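Alpha-amylase (Eisenia fetida, PDB 6M4K) probably catalyses the endohydrolysis of alpha-1,4-glucosidic linkages in starch-like polysaccharides, as a calcium- and chloride-dependent family 13 glycoside hydrolase with a TIM-barrel catalytic domain. Local coordinates at residues E321-M324 with Y325-T329; H386-R389 with E390-N393; Y392-V395 with R396-N399; F23-W27 with T28-R32. All coordinates share one frame; numbering follows the deposited sequence.

Interaction 1: E321-M324 with Y325-T329. With SO4 (sulfate ion), chain F.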
loop_
_atom_site.group_PDB
_atom_site.type_symbol
_atom_site.label_atom_id
_atom_site.label_comp_id
_atom_site.label_asym_id
_atom_site.label_seq_id
_atom_site.Cartn_x
_atom_site.Cartn_y
_atom_site.Cartn_z
ATOM N N GLU A 321 -0.429 -3.641 -16.628
ATOM C CA GLU A 321 0.441 -4.716 -17.081
ATOM C C GLU A 321 0.083 -5.959 -16.274
ATOM O O GLU A 321 0.898 -6.475 -15.504
ATOM C CB GLU A 321 1.916 -4.336 -16.884
ATOM C CG GLU A 321 2.339 -3.030 -17.576
ATOM C CD GLU A 321 1.978 -1.775 -16.788
ATOM O OE1 GLU A 321 2.046 -1.808 -15.535
ATOM O OE2 GLU A 321 1.609 -0.753 -17.411
ATOM N N ALA A 322 -1.144 -6.449 -16.453
ATOM C CA ALA A 322 -1.748 -7.348 -15.474
ATOM C C ALA A 322 -0.974 -8.650 -15.317
ATOM O O ALA A 322 -0.828 -9.158 -14.195
ATOM C CB ALA A 322 -3.201 -7.629 -15.856
ATOM N N ASN A 323 -0.483 -9.228 -16.416
ATOM C CA ASN A 323 0.182 -10.522 -16.303
ATOM C C ASN A 323 1.468 -10.411 -15.495
ATOM O O ASN A 323 1.716 -11.208 -14.584
ATOM C CB ASN A 323 0.461 -11.107 -17.691
ATOM C CG ASN A 323 0.722 -12.594 -17.646
ATOM O OD1 ASN A 323 -0.059 -13.356 -17.069
ATOM N ND2 ASN A 323 1.834 -13.018 -18.237
ATOM N N MET A 324 2.296 -9.421 -15.820
ATOM C CA MET A 324 3.525 -9.203 -15.063
ATOM C C MET A 324 3.225 -8.774 -13.632
ATOM O O MET A 324 3.936 -9.160 -12.702
ATOM C CB MET A 324 4.358 -8.134 -15.753
ATOM C CG MET A 324 4.990 -8.608 -17.055
ATOM S SD MET A 324 6.169 -7.410 -17.707
ATOM C CE MET A 324 5.063 -6.121 -18.208
ATOM N N TYR A 325 2.194 -7.955 -13.447
ATOM C CA TYR A 325 1.806 -7.514 -12.108
ATOM C C TYR A 325 1.443 -8.690 -11.216
ATOM O O TYR A 325 1.796 -8.712 -10.029
ATOM C CB TYR A 325 0.601 -6.607 -12.266
ATOM C CG TYR A 325 0.118 -5.856 -11.050
ATOM C CD1 TYR A 325 0.894 -4.873 -10.445
ATOM C CD2 TYR A 325 -1.162 -6.059 -10.565
ATOM C CE1 TYR A 325 0.414 -4.141 -9.361
ATOM C CE2 TYR A 325 -1.645 -5.335 -9.488
ATOM C CZ TYR A 325 -0.852 -4.388 -8.889
ATOM O OH TYR A 325 -1.379 -3.667 -7.847
ATOM N N LYS A 326 0.739 -9.676 -11.760
ATOM C CA LYS A 326 0.398 -10.851 -10.971
ATOM C C LYS A 326 1.636 -11.665 -10.629
ATOM O O LYS A 326 1.717 -12.248 -9.543
ATOM C CB LYS A 326 -0.619 -11.714 -11.715
ATOM C CG LYS A 326 -2.011 -11.114 -11.745
ATOM C CD LYS A 326 -2.968 -12.016 -12.499
ATOM C CE LYS A 326 -2.790 -11.871 -13.991
ATOM N NZ LYS A 326 -3.796 -12.697 -14.724
ATOM N N ILE A 327 2.599 -11.749 -11.552
ATOM C CA ILE A 327 3.841 -12.460 -11.253
ATOM C C ILE A 327 4.574 -11.788 -10.096
ATOM O O ILE A 327 5.005 -12.444 -9.141
ATOM C CB ILE A 327 4.727 -12.549 -12.507
ATOM C CG1 ILE A 327 4.068 -13.448 -13.552
ATOM C CG2 ILE A 327 6.107 -13.082 -12.135
ATOM C CD1 ILE A 327 4.758 -13.395 -14.913
ATOM N N ALA A 328 4.743 -10.470 -10.183
ATOM C CA ALA A 328 5.446 -9.738 -9.133
ATOM C C ALA A 328 4.721 -9.855 -7.798
ATOM O O ALA A 328 5.361 -10.024 -6.752
ATOM C CB ALA A 328 5.579 -8.270 -9.534
ATOM N N THR A 329 3.389 -9.740 -7.809
ATOM C CA THR A 329 2.620 -9.833 -6.570
ATOM C C THR A 329 2.694 -11.238 -5.990
ATOM O O THR A 329 2.824 -11.407 -4.771
ATOM C CB THR A 329 1.166 -9.403 -6.809
ATOM O OG1 THR A 329 1.127 -8.060 -7.311
ATOM C CG2 THR A 329 0.373 -9.472 -5.506
HETATM S S SO4 F . 1.248 -7.723 -19.500
HETATM O O1 SO4 F . 1.994 -7.809 -18.247
HETATM O O2 SO4 F . 1.938 -8.535 -20.498
HETATM O O3 SO4 F . -0.103 -8.240 -19.275
HETATM O O4 SO4 F . 1.169 -6.334 -19.944
HETATM O O HOH W 1 -2.916 -12.454 -17.064
#
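Lys326 NZ is gripped by several groups: water 1, which links it to Asn323 OD1 by donating there at 3.0 Å, Asn490 OD1, and Glu390 OE2 in a salt bridge. Asn323 OD1 also accepts from Asn490 N, and its ND2 donates to Gly488 O. The Lys326 chain is bent at chi3 (-78°), which folds CE back to 3.4 Å from Ala322 O. A leucine here would probably leave Glu390 without this positive mate and water 1 without one of its anchors. In the backbone, Tyr325 N donates to Glu321 O over 2.8 Å with an N-H...O angle of 161°, which ties the N-cap residue to the first turn of helix 322-334. This is the helix that crosses between barrel strands 295-297 and 339-344, the last beta-alpha-beta crossover of the TIM barrel. Lys326 N repeats the step to Ala322 O, and Ala328 N reaches Met324 O at 3.0 Å. The amides that start the helix turn outward onto a sulfate ion, probably from the crystallisation liquor: Met324 N meets its O1 at 2.9 Å and Asn323 N its O3 at 3.0 Å, as expected where the positive end of a helix dipole faces an anion. Tyr325 O, one residue before Lys326, accepts both Thr329 N and Thr329 OG1, which approach from opposite faces of the carbonyl plane. Thr329 OG1 also lies over one face of the Tyr325 ring, whose own OH is bonded to Asp300.

Interaction 2: H386-R389 with E390-N393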
loop_
_atom_site.group_PDB
_atom_site.type_symbol
_atom_site.label_atom_id
_atom_site.label_comp_id
_atom_site.label_asym_id
_atom_site.label_seq_id
_atom_site.Cartn_x
_atom_site.Cartn_y
_atom_site.Cartn_z
ATOM N N HIS A 386 -7.480 -6.906 -5.225
ATOM C CA HIS A 386 -7.497 -7.779 -4.056
ATOM C C HIS A 386 -8.502 -8.912 -4.200
ATOM O O HIS A 386 -8.389 -9.918 -3.491
ATOM C CB HIS A 386 -7.799 -6.957 -2.802
ATOM C CG HIS A 386 -9.180 -6.396 -2.778
ATOM N ND1 HIS A 386 -9.573 -5.338 -3.571
ATOM C CD2 HIS A 386 -10.272 -6.771 -2.073
ATOM C CE1 HIS A 386 -10.848 -5.080 -3.344
ATOM N NE2 HIS A 386 -11.296 -5.937 -2.442
ATOM N N ARG A 387 -9.475 -8.765 -5.107
ATOM C CA ARG A 387 -10.433 -9.814 -5.434
ATOM C C ARG A 387 -10.024 -10.677 -6.624
ATOM O O ARG A 387 -10.782 -11.581 -6.998
ATOM C CB ARG A 387 -11.819 -9.216 -5.700
ATOM C CG ARG A 387 -12.547 -8.653 -4.489
ATOM C CD ARG A 387 -14.046 -8.801 -4.700
ATOM N NE ARG A 387 -14.858 -8.208 -3.647
ATOM C CZ ARG A 387 -16.136 -8.522 -3.462
ATOM N NH1 ARG A 387 -16.710 -9.424 -4.250
ATOM N NH2 ARG A 387 -16.836 -7.953 -2.490
ATOM N N TRP A 388 -8.873 -10.431 -7.246
ATOM C CA TRP A 388 -8.405 -11.333 -8.291
ATOM C C TRP A 388 -7.993 -12.653 -7.660
ATOM O O TRP A 388 -7.304 -12.671 -6.637
ATOM C CB TRP A 388 -7.192 -10.742 -9.005
ATOM C CG TRP A 388 -7.425 -9.475 -9.788
ATOM C CD1 TRP A 388 -8.566 -8.733 -9.856
ATOM C CD2 TRP A 388 -6.463 -8.809 -10.611
ATOM N NE1 TRP A 388 -8.375 -7.637 -10.682
ATOM C CE2 TRP A 388 -7.087 -7.669 -11.154
ATOM C CE3 TRP A 388 -5.131 -9.074 -10.943
ATOM C CZ2 TRP A 388 -6.426 -6.802 -12.020
ATOM C CZ3 TRP A 388 -4.474 -8.207 -11.795
ATOM C CH2 TRP A 388 -5.123 -7.084 -12.323
ATOM N N ARG A 389 -8.383 -13.766 -8.289
ATOM C CA ARG A 389 -8.062 -15.074 -7.726
ATOM C C ARG A 389 -6.560 -15.246 -7.536
ATOM O O ARG A 389 -6.112 -15.825 -6.537
ATOM C CB ARG A 389 -8.619 -16.199 -8.611
ATOM C CG ARG A 389 -8.356 -17.613 -8.068
ATOM C CD ARG A 389 -8.725 -18.687 -9.099
ATOM N NE ARG A 389 -7.808 -18.576 -10.225
ATOM C CZ ARG A 389 -8.093 -18.007 -11.388
ATOM N NH1 ARG A 389 -9.311 -17.533 -11.638
ATOM N NH2 ARG A 389 -7.137 -17.920 -12.307
ATOM N N GLU A 390 -5.759 -14.775 -8.498
ATOM C CA GLU A 390 -4.315 -14.919 -8.384
ATOM C C GLU A 390 -3.790 -14.199 -7.150
ATOM O O GLU A 390 -2.826 -14.660 -6.523
ATOM C CB GLU A 390 -3.633 -14.402 -9.650
ATOM C CG GLU A 390 -4.055 -15.130 -10.942
ATOM C CD GLU A 390 -5.247 -14.501 -11.662
ATOM O OE1 GLU A 390 -6.050 -13.767 -11.045
ATOM O OE2 GLU A 390 -5.378 -14.736 -12.885
ATOM N N MET A 391 -4.436 -13.097 -6.767
ATOM C CA MET A 391 -4.046 -12.370 -5.564
ATOM C C MET A 391 -4.568 -13.050 -4.307
ATOM O O MET A 391 -3.798 -13.365 -3.403
ATOM C CB MET A 391 -4.565 -10.935 -5.613
ATOM C CG MET A 391 -3.605 -9.959 -6.229
ATOM S SD MET A 391 -3.154 -10.420 -7.913
ATOM C CE MET A 391 -2.372 -8.912 -8.474
ATOM N N TYR A 392 -5.879 -13.271 -4.219
ATOM C CA TYR A 392 -6.391 -13.783 -2.951
ATOM C C TYR A 392 -5.940 -15.209 -2.675
ATOM O O TYR A 392 -5.749 -15.571 -1.511
ATOM C CB TYR A 392 -7.897 -13.563 -2.772
ATOM C CG TYR A 392 -8.838 -14.345 -3.671
ATOM C CD1 TYR A 392 -9.002 -15.716 -3.532
ATOM C CD2 TYR A 392 -9.610 -13.688 -4.617
ATOM C CE1 TYR A 392 -9.887 -16.418 -4.341
ATOM C CE2 TYR A 392 -10.510 -14.373 -5.415
ATOM C CZ TYR A 392 -10.632 -15.732 -5.284
ATOM O OH TYR A 392 -11.524 -16.414 -6.100
ATOM N N ASN A 393 -5.716 -16.023 -3.712
ATOM C CA ASN A 393 -5.187 -17.356 -3.450
ATOM C C ASN A 393 -3.718 -17.311 -3.051
ATOM O O ASN A 393 -3.251 -18.187 -2.317
ATOM C CB ASN A 393 -5.427 -18.284 -4.639
ATOM C CG ASN A 393 -6.765 -18.989 -4.551
ATOM O OD1 ASN A 393 -7.532 -18.762 -3.613
ATOM N ND2 ASN A 393 -7.050 -19.857 -5.519
#
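The Tyr392 ring lies with one face against the backbone of Arg389, whose CA stands 3.7 Å from the ring centroid and 21° off the normal, a CH-pi contact. Chi1 of 68° sets the ring in the crowded position between backbone N and carbonyl carbon, turning it back over the helix start, where Arg387 O meets its edge at CE2 (3.2 Å). Trp388, the N-cap residue, accepts Tyr392 N at its O (2.9 Å) and a weak bond from Met391 N. The Trp388 and Met391 side chains run alongside each other, tentatively, since the methionine has two conformers. Arg389 crosses Glu390, guanidinium and carboxylate planes 38° apart; NH2 to OE2, 3.7 Å, is a long salt bridge of charges alone, because the oxygen lies well out of the guanidinium plane. That OE2 is held instead by Asn490 ND2 and, in a salt bridge, by Lys326. Arg389 NE is bonded to Ile453 O, and CG packs on Asn393 ND2 at 3.6 Å, an amide that donates to Val452 O. Helix 389-401 thus leans on helix 322-334 through Trp388 and Met391, while His386 touches barrel strand 19-22 and Arg389 and Asn393 face the C-terminal all-beta domain.

Interaction 3: Y392-V395 with R396-N399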
loop_
_atom_site.group_PDB
_atom_site.type_symbol
_atom_site.label_atom_id
_atom_site.label_comp_id
_atom_site.label_asym_id
_atom_site.label_seq_id
_atom_site.Cartn_x
_atom_site.Cartn_y
_atom_site.Cartn_z
ATOM N N TYR A 392 -5.879 -13.271 -4.219
ATOM C CA TYR A 392 -6.391 -13.783 -2.951
ATOM C C TYR A 392 -5.940 -15.209 -2.675
ATOM O O TYR A 392 -5.749 -15.571 -1.511
ATOM C CB TYR A 392 -7.897 -13.563 -2.772
ATOM C CG TYR A 392 -8.838 -14.345 -3.671
ATOM C CD1 TYR A 392 -9.002 -15.716 -3.532
ATOM C CD2 TYR A 392 -9.610 -13.688 -4.617
ATOM C CE1 TYR A 392 -9.887 -16.418 -4.341
ATOM C CE2 TYR A 392 -10.510 -14.373 -5.415
ATOM C CZ TYR A 392 -10.632 -15.732 -5.284
ATOM O OH TYR A 392 -11.524 -16.414 -6.100
ATOM N N ASN A 393 -5.716 -16.023 -3.712
ATOM C CA ASN A 393 -5.187 -17.356 -3.450
ATOM C C ASN A 393 -3.718 -17.311 -3.051
ATOM O O ASN A 393 -3.251 -18.187 -2.317
ATOM C CB ASN A 393 -5.427 -18.284 -4.639
ATOM C CG ASN A 393 -6.765 -18.989 -4.551
ATOM O OD1 ASN A 393 -7.532 -18.762 -3.613
ATOM N ND2 ASN A 393 -7.050 -19.857 -5.519
ATOM N N MET A 394 -2.978 -16.296 -3.505
ATOM C CA MET A 394 -1.622 -16.117 -3.012
ATOM C C MET A 394 -1.593 -15.482 -1.627
ATOM O O MET A 394 -0.619 -15.686 -0.895
ATOM C CB MET A 394 -0.754 -15.341 -4.005
ATOM C CG MET A 394 -0.332 -16.172 -5.221
ATOM S SD MET A 394 0.485 -17.726 -4.806
ATOM C CE MET A 394 1.868 -17.142 -3.818
ATOM N N VAL A 395 -2.635 -14.743 -1.245
ATOM C CA VAL A 395 -2.764 -14.339 0.153
ATOM C C VAL A 395 -2.986 -15.558 1.035
ATOM O O VAL A 395 -2.366 -15.690 2.097
ATOM C CB VAL A 395 -3.874 -13.288 0.300
ATOM C CG1 VAL A 395 -4.267 -13.068 1.771
ATOM C CG2 VAL A 395 -3.443 -11.981 -0.370
ATOM N N ARG A 396 -3.841 -16.484 0.596
ATOM C CA ARG A 396 -4.000 -17.739 1.322
ATOM C C ARG A 396 -2.684 -18.510 1.395
ATOM O O ARG A 396 -2.324 -19.016 2.462
ATOM C CB ARG A 396 -5.132 -18.577 0.713
ATOM C CG ARG A 396 -5.393 -19.878 1.473
ATOM C CD ARG A 396 -6.692 -20.529 1.042
ATOM N NE ARG A 396 -6.620 -20.922 -0.363
ATOM C CZ ARG A 396 -7.579 -21.568 -1.016
ATOM N NH1 ARG A 396 -8.704 -21.898 -0.394
ATOM N NH2 ARG A 396 -7.402 -21.887 -2.294
ATOM N N PHE A 397 -1.942 -18.590 0.280
ATOM C CA PHE A 397 -0.619 -19.213 0.292
ATOM C C PHE A 397 0.264 -18.553 1.341
ATOM O O PHE A 397 0.885 -19.228 2.165
ATOM C CB PHE A 397 0.008 -19.070 -1.105
ATOM C CG PHE A 397 1.382 -19.703 -1.265
ATOM C CD1 PHE A 397 2.515 -19.106 -0.728
ATOM C CD2 PHE A 397 1.544 -20.853 -2.037
ATOM C CE1 PHE A 397 3.762 -19.665 -0.906
ATOM C CE2 PHE A 397 2.792 -21.422 -2.227
ATOM C CZ PHE A 397 3.905 -20.837 -1.658
ATOM N N HIS A 398 0.329 -17.224 1.309
ATOM C CA HIS A 398 1.106 -16.454 2.278
ATOM C C HIS A 398 0.707 -16.799 3.704
ATOM O O HIS A 398 1.571 -16.995 4.566
ATOM C CB HIS A 398 0.828 -14.978 1.993
ATOM C CG HIS A 398 1.419 -14.014 2.978
ATOM N ND1 HIS A 398 2.618 -13.369 2.762
ATOM C CD2 HIS A 398 0.938 -13.533 4.149
ATOM C CE1 HIS A 398 2.857 -12.539 3.765
ATOM N NE2 HIS A 398 1.864 -12.640 4.633
ATOM N N ASN A 399 -0.597 -16.889 3.970
ATOM C CA ASN A 399 -1.059 -17.207 5.317
ATOM C C ASN A 399 -0.662 -18.625 5.711
ATOM O O ASN A 399 -0.207 -18.859 6.838
ATOM C CB ASN A 399 -2.582 -17.039 5.408
ATOM C CG ASN A 399 -3.037 -15.594 5.248
ATOM O OD1 ASN A 399 -2.296 -14.656 5.534
ATOM N ND2 ASN A 399 -4.269 -15.419 4.796
HETATM O O HOH W 2 -4.620 -20.619 -2.172
#
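Arg396 folds back along the helix toward Asn393. Its CB sits 3.6 Å from Asn393 O. The chain leaves with CG anti to the backbone N (chi1 -177°), then bends at chi3, which swings the guanidinium alongside the asparagine side chain. NE gives its hydrogen to water 2 at 2.7 Å, in the guanidinium plane, and that water donates onward to Asn393 O (2.8 Å), the carbonyl that also receives Phe397 N. Beyond NE, CZ comes 3.8 Å from Asn393 OD1. At the tip, NH2 approaches the same oxygen to 3.4 Å without a hydrogen bond: OD1 lies over a guanidinium face, amide and guanidinium planes only 17° apart. Round the helix, Met394 curls so that its CE rests over one face of the Phe397 ring, 4.0 Å from the centroid, with SD oblique to it, a Met-aromatic contact. Met394 also touches Leu333 and Ala334 of helix 322-334, and both it and Phe397 reach Ala494 of strand 492-496. His398 N donates to Met394 O at 2.8 Å, and its imidazole has Leu333 O at ND1 and the Asp17 carboxylate at NE2, two acceptors that would probably favour the doubly protonated ring. Val395 CG1 lies beside Asn399 ND2. With NE satisfied by water 2 and NH2 by Asp456 O of the C-terminal domain, the rotation of the Arg396 guanidinium is fixed, and Asn393 OD1 can lie over its face without a bond.

Interaction 4: F23-W27 with T28-R32. With SO4 (sulfate ion), chain G.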
loop_
_atom_site.group_PDB
_atom_site.type_symbol
_atom_site.label_atom_id
_atom_site.label_comp_id
_atom_site.label_asym_id
_atom_site.label_seq_id
_atom_site.Cartn_x
_atom_site.Cartn_y
_atom_site.Cartn_z
ATOM N N PHE A 23 -8.402 2.384 -2.438
ATOM C CA PHE A 23 -8.152 3.768 -2.834
ATOM C C PHE A 23 -9.441 4.429 -3.325
ATOM O O PHE A 23 -10.072 3.954 -4.279
ATOM C CB PHE A 23 -7.089 3.731 -3.934
ATOM C CG PHE A 23 -6.755 5.064 -4.553
ATOM C CD1 PHE A 23 -6.346 6.144 -3.785
ATOM C CD2 PHE A 23 -6.784 5.209 -5.941
ATOM C CE1 PHE A 23 -5.993 7.359 -4.376
ATOM C CE2 PHE A 23 -6.434 6.422 -6.537
ATOM C CZ PHE A 23 -6.052 7.491 -5.760
ATOM N N GLU A 24 -9.843 5.509 -2.655
ATOM C CA GLU A 24 -11.034 6.291 -2.977
ATOM C C GLU A 24 -12.342 5.531 -2.789
ATOM O O GLU A 24 -13.404 6.029 -3.200
ATOM C CB GLU A 24 -10.974 6.947 -4.366
ATOM C CG GLU A 24 -9.980 8.093 -4.481
ATOM C CD GLU A 24 -10.540 9.440 -4.047
ATOM O OE1 GLU A 24 -11.637 9.501 -3.445
ATOM O OE2 GLU A 24 -9.879 10.456 -4.320
ATOM N N TRP A 25 -12.329 4.363 -2.154
ATOM C CA TRP A 25 -13.590 3.710 -1.827
ATOM C C TRP A 25 -14.357 4.512 -0.776
ATOM O O TRP A 25 -13.767 5.060 0.177
ATOM C CB TRP A 25 -13.359 2.298 -1.293
ATOM C CG TRP A 25 -12.948 1.284 -2.325
ATOM C CD1 TRP A 25 -12.066 1.456 -3.369
ATOM C CD2 TRP A 25 -13.392 -0.075 -2.402
ATOM N NE1 TRP A 25 -11.939 0.279 -4.077
ATOM C CE2 TRP A 25 -12.755 -0.669 -3.512
ATOM C CE3 TRP A 25 -14.274 -0.852 -1.640
ATOM C CZ2 TRP A 25 -12.975 -1.998 -3.876
ATOM C CZ3 TRP A 25 -14.493 -2.167 -2.011
ATOM C CH2 TRP A 25 -13.844 -2.725 -3.107
ATOM N N LYS A 26 -15.680 4.549 -0.933
ATOM C CA LYS A 26 -16.559 5.142 0.070
ATOM C C LYS A 26 -16.636 4.261 1.317
ATOM O O LYS A 26 -16.449 3.042 1.265
ATOM C CB LYS A 26 -17.978 5.308 -0.484
ATOM C CG LYS A 26 -18.114 6.366 -1.570
ATOM C CD LYS A 26 -19.576 6.569 -1.980
ATOM C CE LYS A 26 -20.150 5.323 -2.631
ATOM N NZ LYS A 26 -21.470 5.644 -3.270
ATOM N N TRP A 27 -16.951 4.903 2.447
ATOM C CA TRP A 27 -17.025 4.171 3.709
ATOM C C TRP A 27 -18.079 3.071 3.666
ATOM O O TRP A 27 -17.868 1.977 4.204
ATOM C CB TRP A 27 -17.282 5.116 4.878
ATOM C CG TRP A 27 -16.352 6.287 4.994
ATOM C CD1 TRP A 27 -16.668 7.508 5.488
ATOM C CD2 TRP A 27 -14.952 6.357 4.639
ATOM N NE1 TRP A 27 -15.584 8.342 5.460
ATOM C CE2 TRP A 27 -14.514 7.663 4.942
ATOM C CE3 TRP A 27 -14.041 5.462 4.066
ATOM C CZ2 TRP A 27 -13.203 8.092 4.708
ATOM C CZ3 TRP A 27 -12.745 5.887 3.833
ATOM C CH2 TRP A 27 -12.340 7.190 4.155
ATOM N N THR A 28 -19.225 3.337 3.031
ATOM C CA THR A 28 -20.245 2.296 2.970
ATOM C C THR A 28 -19.766 1.084 2.192
ATOM O O THR A 28 -20.122 -0.050 2.532
ATOM C CB THR A 28 -21.527 2.837 2.348
ATOM O OG1 THR A 28 -21.224 3.443 1.088
ATOM C CG2 THR A 28 -22.183 3.854 3.282
ATOM N N ASP A 29 -18.941 1.300 1.159
ATOM C CA ASP A 29 -18.397 0.182 0.392
ATOM C C ASP A 29 -17.322 -0.569 1.166
ATOM O O ASP A 29 -17.280 -1.800 1.128
ATOM C CB ASP A 29 -17.883 0.649 -0.972
ATOM C CG ASP A 29 -19.014 0.864 -1.961
ATOM O OD1 ASP A 29 -20.031 0.135 -1.877
ATOM O OD2 ASP A 29 -18.877 1.750 -2.813
ATOM N N ILE A 30 -16.444 0.150 1.870
ATOM C CA ILE A 30 -15.445 -0.538 2.683
ATOM C C ILE A 30 -16.125 -1.353 3.769
ATOM O O ILE A 30 -15.761 -2.505 4.019
ATOM C CB ILE A 30 -14.413 0.453 3.246
ATOM C CG1 ILE A 30 -13.674 1.140 2.093
ATOM C CG2 ILE A 30 -13.442 -0.260 4.192
ATOM C CD1 ILE A 30 -12.594 2.102 2.527
ATOM N N GLU A 31 -17.161 -0.783 4.387
ATOM C CA GLU A 31 -17.896 -1.493 5.425
ATOM C C GLU A 31 -18.418 -2.834 4.919
ATOM O O GLU A 31 -18.280 -3.860 5.597
ATOM C CB GLU A 31 -19.035 -0.613 5.935
ATOM C CG GLU A 31 -19.811 -1.253 7.073
ATOM C CD GLU A 31 -20.883 -0.362 7.655
ATOM O OE1 GLU A 31 -21.102 0.746 7.141
ATOM O OE2 GLU A 31 -21.510 -0.785 8.650
ATOM N N ARG A 32 -19.013 -2.849 3.722
ATOM C CA ARG A 32 -19.470 -4.112 3.147
ATOM C C ARG A 32 -18.294 -5.008 2.781
ATOM O O ARG A 32 -18.338 -6.225 3.000
ATOM C CB ARG A 32 -20.339 -3.851 1.918
ATOM C CG ARG A 32 -21.570 -3.015 2.200
ATOM C CD ARG A 32 -22.567 -3.074 1.059
ATOM N NE ARG A 32 -23.473 -1.930 1.083
ATOM C CZ ARG A 32 -23.248 -0.795 0.430
ATOM N NH1 ARG A 32 -22.151 -0.661 -0.304
ATOM N NH2 ARG A 32 -24.118 0.203 0.503
HETATM S S SO4 G . -23.062 6.518 0.073
HETATM O O1 SO4 G . -22.226 7.545 0.674
HETATM O O2 SO4 G . -22.368 5.249 0.212
HETATM O O3 SO4 G . -23.217 6.791 -1.354
HETATM O O4 SO4 G . -24.358 6.478 0.748
HETATM O O HOH W 3 -16.975 3.635 -3.318
#
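Lys26 and Thr28 turn their polar ends to one sulfate ion: Thr28 chi1 of 53° places OG1 between its own backbone N and carbonyl carbon, and the lysine chain, bent at chi3 (-65°), brings NZ to 2.8 Å from sulfate O3. The Thr28 OG1 approach is doubtfully short. The sulfate probably came from the crystallisation liquor; the protein partners of NZ are Asp374, in a salt bridge, and Thr372 O. A methionine in place of Lys26 would probably leave Asp374 without its counter-charge and loosen the hold on the loop that carries it. Lys26 is also the N-cap of helix 27-39, its O accepting Ile30 N at 3.0 Å. Its own N donates to water 3, which donates to Asp29 OD2 at 2.7 Å. Trp25 just before the cap and Ile30 inside the helix meet at CB and CG1 (3.6 Å), a hydrophobic staple. Asp29 CB lies near Trp25 CE3, the ring and carboxylate planes 82° apart, while Ile30 CD1 meets the edge of the Trp27 ring. Ile30 and Trp27 continue onto strand 44-47, completing the first beta-alpha-beta unit of the barrel. With Lys26 NZ 4.7 Å from Asp29 OD2, the opposite charges probably attract without touching, and the Asp29 carboxylate, its OD2 held by water 3 and Val375 N, would probably interact favourably with the positive end of the helix dipole.

Along the chain interaction 4 comes first, then interactions 1, 2 and 3, and all lie in the family 13 catalytic region. Each sits at or in a helix packed outside the eight-stranded barrel: 27-39 after the first strand, 322-334 between the seventh and eighth, and 389-401 after the eighth. Interactions 2 and 3 share helix 389-401, their centres about 8 Å apart, with Tyr392 and Asn393 common to both. Interactions 1 and 2, centres about 12 Å apart, touch where the two helices pack. The centre of interaction 4 is about 25 Å from that of interaction 1, but it meets interaction 2 through Trp25 and His386, so the segments that follow the first and last barrel strands meet there.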